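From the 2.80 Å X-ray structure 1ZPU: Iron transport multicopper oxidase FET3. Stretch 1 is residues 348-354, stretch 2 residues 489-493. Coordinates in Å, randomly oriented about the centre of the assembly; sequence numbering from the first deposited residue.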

ATOM      1  N   THR A 348     -18.891  -3.788  -4.031  1.00 68.80           N
ATOM      2  CA  THR A 348     -19.275  -4.399  -2.757  1.00 68.80           C
ATOM      3  C   THR A 348     -20.186  -3.487  -1.937  1.00 68.86           C
ATOM      4  O   THR A 348     -21.301  -3.882  -1.582  1.00 68.81           O
ATOM      5  CB  THR A 348     -18.046  -4.768  -1.898  1.00 68.79           C
ATOM      6  OG1 THR A 348     -17.056  -5.408  -2.710  1.00 69.38           O
ATOM      7  CG2 THR A 348     -18.444  -5.702  -0.757  1.00 68.28           C
ATOM      8  N   LEU A 349     -19.711  -2.270  -1.663  1.00 68.71           N
ATOM      9  CA  LEU A 349     -20.465  -1.299  -0.865  1.00 68.68           C
ATOM     10  C   LEU A 349     -21.864  -1.013  -1.424  1.00 68.87           C
ATOM     11  O   LEU A 349     -22.839  -0.936  -0.675  1.00 68.94           O
ATOM     12  CB  LEU A 349     -19.671  -0.001  -0.687  1.00 68.63           C
ATOM     13  CG  LEU A 349     -20.244   1.142   0.157  1.00 68.24           C
ATOM     14  CD1 LEU A 349     -20.475   0.742   1.600  1.00 67.48           C
ATOM     15  CD2 LEU A 349     -19.306   2.314   0.096  1.00 67.97           C
ATOM     16  N   MET A 350     -21.957  -0.884  -2.742  1.00 68.96           N
ATOM     17  CA  MET A 350     -23.225  -0.619  -3.397  1.00 69.08           C
ATOM     18  C   MET A 350     -24.259  -1.722  -3.150  1.00 69.17           C
ATOM     19  O   MET A 350     -25.470  -1.441  -3.082  1.00 69.07           O
ATOM     20  CB  MET A 350     -23.004  -0.376  -4.889  1.00 69.20           C
ATOM     21  CG  MET A 350     -22.705   1.075  -5.252  1.00 69.36           C
ATOM     22  SD  MET A 350     -21.184   1.759  -4.541  1.00 72.47           S
ATOM     23  CE  MET A 350     -20.968   3.217  -5.569  1.00 70.48           C
ATOM     24  N   THR A 351     -23.797  -2.965  -2.996  1.00 69.19           N
ATOM     25  CA  THR A 351     -24.739  -4.055  -2.721  1.00 69.34           C
ATOM     26  C   THR A 351     -25.141  -4.080  -1.251  1.00 69.27           C
ATOM     27  O   THR A 351     -26.317  -4.288  -0.950  1.00 69.45           O
ATOM     28  CB  THR A 351     -24.320  -5.469  -3.257  1.00 69.27           C
ATOM     29  OG1 THR A 351     -23.734  -6.255  -2.214  1.00 69.99           O
ATOM     30  CG2 THR A 351     -23.379  -5.377  -4.447  1.00 69.24           C
ATOM     31  N   VAL A 352     -24.199  -3.833  -0.339  1.00 69.11           N
ATOM     32  CA  VAL A 352     -24.558  -3.712   1.086  1.00 69.05           C
ATOM     33  C   VAL A 352     -25.571  -2.579   1.346  1.00 69.08           C
ATOM     34  O   VAL A 352     -26.488  -2.725   2.168  1.00 68.96           O
ATOM     35  CB  VAL A 352     -23.324  -3.656   2.067  1.00 68.76           C
ATOM     36  CG1 VAL A 352     -22.017  -3.583   1.337  1.00 68.89           C
ATOM     37  CG2 VAL A 352     -23.463  -2.532   3.098  1.00 68.39           C
ATOM     38  N   LEU A 353     -25.426  -1.479   0.614  1.00 69.03           N
ATOM     39  CA  LEU A 353     -26.331  -0.348   0.767  1.00 68.96           C
ATOM     40  C   LEU A 353     -27.691  -0.529   0.095  1.00 69.10           C
ATOM     41  O   LEU A 353     -28.544   0.360   0.179  1.00 69.35           O
ATOM     42  CB  LEU A 353     -25.667   0.943   0.294  1.00 68.63           C
ATOM     43  CG  LEU A 353     -24.538   1.417   1.208  1.00 68.59           C
ATOM     44  CD1 LEU A 353     -23.841   2.631   0.613  1.00 68.31           C
ATOM     45  CD2 LEU A 353     -25.029   1.709   2.621  1.00 68.04           C
ATOM     46  N   SER A 354     -27.914  -1.666  -0.559  1.00 69.09           N
ATOM     47  CA  SER A 354     -29.213  -1.911  -1.199  1.00 69.16           C
ATOM     48  C   SER A 354     -29.725  -3.344  -1.057  1.00 69.12           C
ATOM     49  O   SER A 354     -30.661  -3.738  -1.746  1.00 69.09           O
ATOM     50  CB  SER A 354     -29.186  -1.491  -2.673  1.00 69.15           C
ATOM     51  OG  SER A 354     -28.144  -2.152  -3.363  1.00 69.55           O
ATOM     52  N   SER A 489     -23.881   9.131   7.506  1.00 69.28           N
ATOM     53  CA  SER A 489     -22.654   9.575   6.828  1.00 69.25           C
ATOM     54  C   SER A 489     -22.157   8.612   5.741  1.00 69.34           C
ATOM     55  O   SER A 489     -21.299   8.956   4.923  1.00 69.38           O
ATOM     56  CB  SER A 489     -21.534   9.775   7.864  1.00 69.17           C
ATOM     57  OG  SER A 489     -21.249   8.574   8.574  1.00 68.30           O
ATOM     58  N   GLN A 490     -22.706   7.405   5.749  1.00 69.34           N
ATOM     59  CA  GLN A 490     -22.235   6.330   4.905  1.00 69.26           C
ATOM     60  C   GLN A 490     -22.987   6.264   3.574  1.00 69.20           C
ATOM     61  O   GLN A 490     -22.498   5.669   2.612  1.00 69.11           O
ATOM     62  CB  GLN A 490     -22.373   5.025   5.674  1.00 69.24           C
ATOM     63  CG  GLN A 490     -21.424   3.957   5.255  1.00 70.01           C
ATOM     64  CD  GLN A 490     -19.995   4.264   5.620  1.00 70.40           C
ATOM     65  OE1 GLN A 490     -19.219   4.704   4.776  1.00 70.81           O
ATOM     66  NE2 GLN A 490     -19.636   4.033   6.880  1.00 70.23           N
ATOM     67  N   GLN A 491     -24.168   6.884   3.525  1.00 69.22           N
ATOM     68  CA  GLN A 491     -25.004   6.880   2.317  1.00 69.29           C
ATOM     69  C   GLN A 491     -24.291   7.553   1.145  1.00 69.13           C
ATOM     70  O   GLN A 491     -23.594   8.543   1.327  1.00 69.10           O
ATOM     71  CB  GLN A 491     -26.380   7.526   2.572  1.00 69.47           C
ATOM     72  CG  GLN A 491     -27.246   6.883   3.692  1.00 70.11           C
ATOM     73  CD  GLN A 491     -27.377   5.359   3.558  1.00 71.21           C
ATOM     74  OE1 GLN A 491     -28.121   4.860   2.709  1.00 71.41           O
ATOM     75  NE2 GLN A 491     -26.653   4.619   4.406  1.00 70.93           N
ATOM     76  N   LEU A 492     -24.459   6.994  -0.051  1.00 69.07           N
ATOM     77  CA  LEU A 492     -23.775   7.483  -1.247  1.00 68.93           C
ATOM     78  C   LEU A 492     -24.314   8.830  -1.698  1.00 68.96           C
ATOM     79  O   LEU A 492     -25.524   9.048  -1.741  1.00 69.18           O
ATOM     80  CB  LEU A 492     -23.852   6.472  -2.398  1.00 68.60           C
ATOM     81  CG  LEU A 492     -23.307   5.070  -2.116  1.00 68.75           C
ATOM     82  CD1 LEU A 492     -23.846   4.055  -3.112  1.00 68.91           C
ATOM     83  CD2 LEU A 492     -21.788   5.039  -2.075  1.00 68.42           C
ATOM     84  N   SER A 493     -23.393   9.725  -2.033  1.00 69.07           N
ATOM     85  CA  SER A 493     -23.703  11.068  -2.506  1.00 69.08           C
ATOM     86  C   SER A 493     -24.208  11.056  -3.946  1.00 69.25           C
ATOM     87  O   SER A 493     -24.017  10.074  -4.671  1.00 69.24           O
ATOM     88  CB  SER A 493     -22.446  11.931  -2.433  1.00 68.99           C
ATOM     89  OG  SER A 493     -21.417  11.385  -3.239  1.00 68.66           O
TER

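What does the first part of stretch 2 bring to the contact? Ser 489 lies out of reach of the helix, so the contact begins at Gln 490, whose CA-to-CB bond points sideways to the other stretch. The side chain comes no nearer than 5.0 Å, measured from CG of Gln 490 to CD1 of Leu 349, and its OE1 is hydrogen-bonded elsewhere in the structure. The backbone does the touching: the carbonyl O of Gln 490 lies 3.9 Å from CD1 of Leu 353. A methyl group offers that oxygen no hydrogen bond, so this is simple packing. Gln 490 is nevertheless buried, and a long polar side chain suits such a place because its amide oxygen has a partner.

How does Gln 491 take part when its CA-to-CB bond points away from the helix? The side chain folds back, with chi1 and chi2 both in the m well, and this brings the terminal amide nearer than the first bond would suggest. NE2 of Gln 491 ends 3.8 Å from CD2 of Leu 353, a van der Waals contact between nitrogen and methyl. The same NE2 is hydrogen-bonded to a residue next to one of the stretches, so its polarity is not left unanswered beside the leucine. Gln 491 is exposed, and a flexible, polar side chain is at home there: its end can cover part of an apolar neighbour while much of the residue remains open to solvent.

Why does Leu 492 dominate the contact? Its CA-to-CB bond points toward the helix, and its branched end meets three residues of stretch 1. CG of Leu 492 is 3.7 Å from CD1 of Leu 353, CD1 of Leu 492 is 3.8 Å from SD of Met 350, and CD2 of Leu 492 is 4.3 Å from CD2 of Leu 349. Both methyls lie close to Met 350 and Leu 353. The m, t rotamer of Leu 492 is matched by Leu 353, which adopts the same wells and also points toward its partner; these two residues have the largest areas covered across the contact, 81 and 78 Å², and branched apolar side chains suit a contact filled by packing alone. Leu 349 points toward stretch 2 as well, whereas Met 350 starts sideways and its long, unbranched chain carries the sulfur to Leu 492. Leu 349, Met 350 and Leu 353 all reach this neighbour, and the backbone bond from N of Leu 353 to O of Leu 349, 2.9 Å, ties the first and last of them together.

What, then, holds the two stretches together once Ser 493 has turned to other work? Ser 493 does not touch stretch 1; its side chain caps a backbone N at the start of the helix that follows, a role well suited to a short hydroxyl. No hydrogen bond crosses between the stretches. The 279 Å² they bury rests on the packing of leucine and methionine side chains, supplemented by the contacts of the two glutamines with Leu 353.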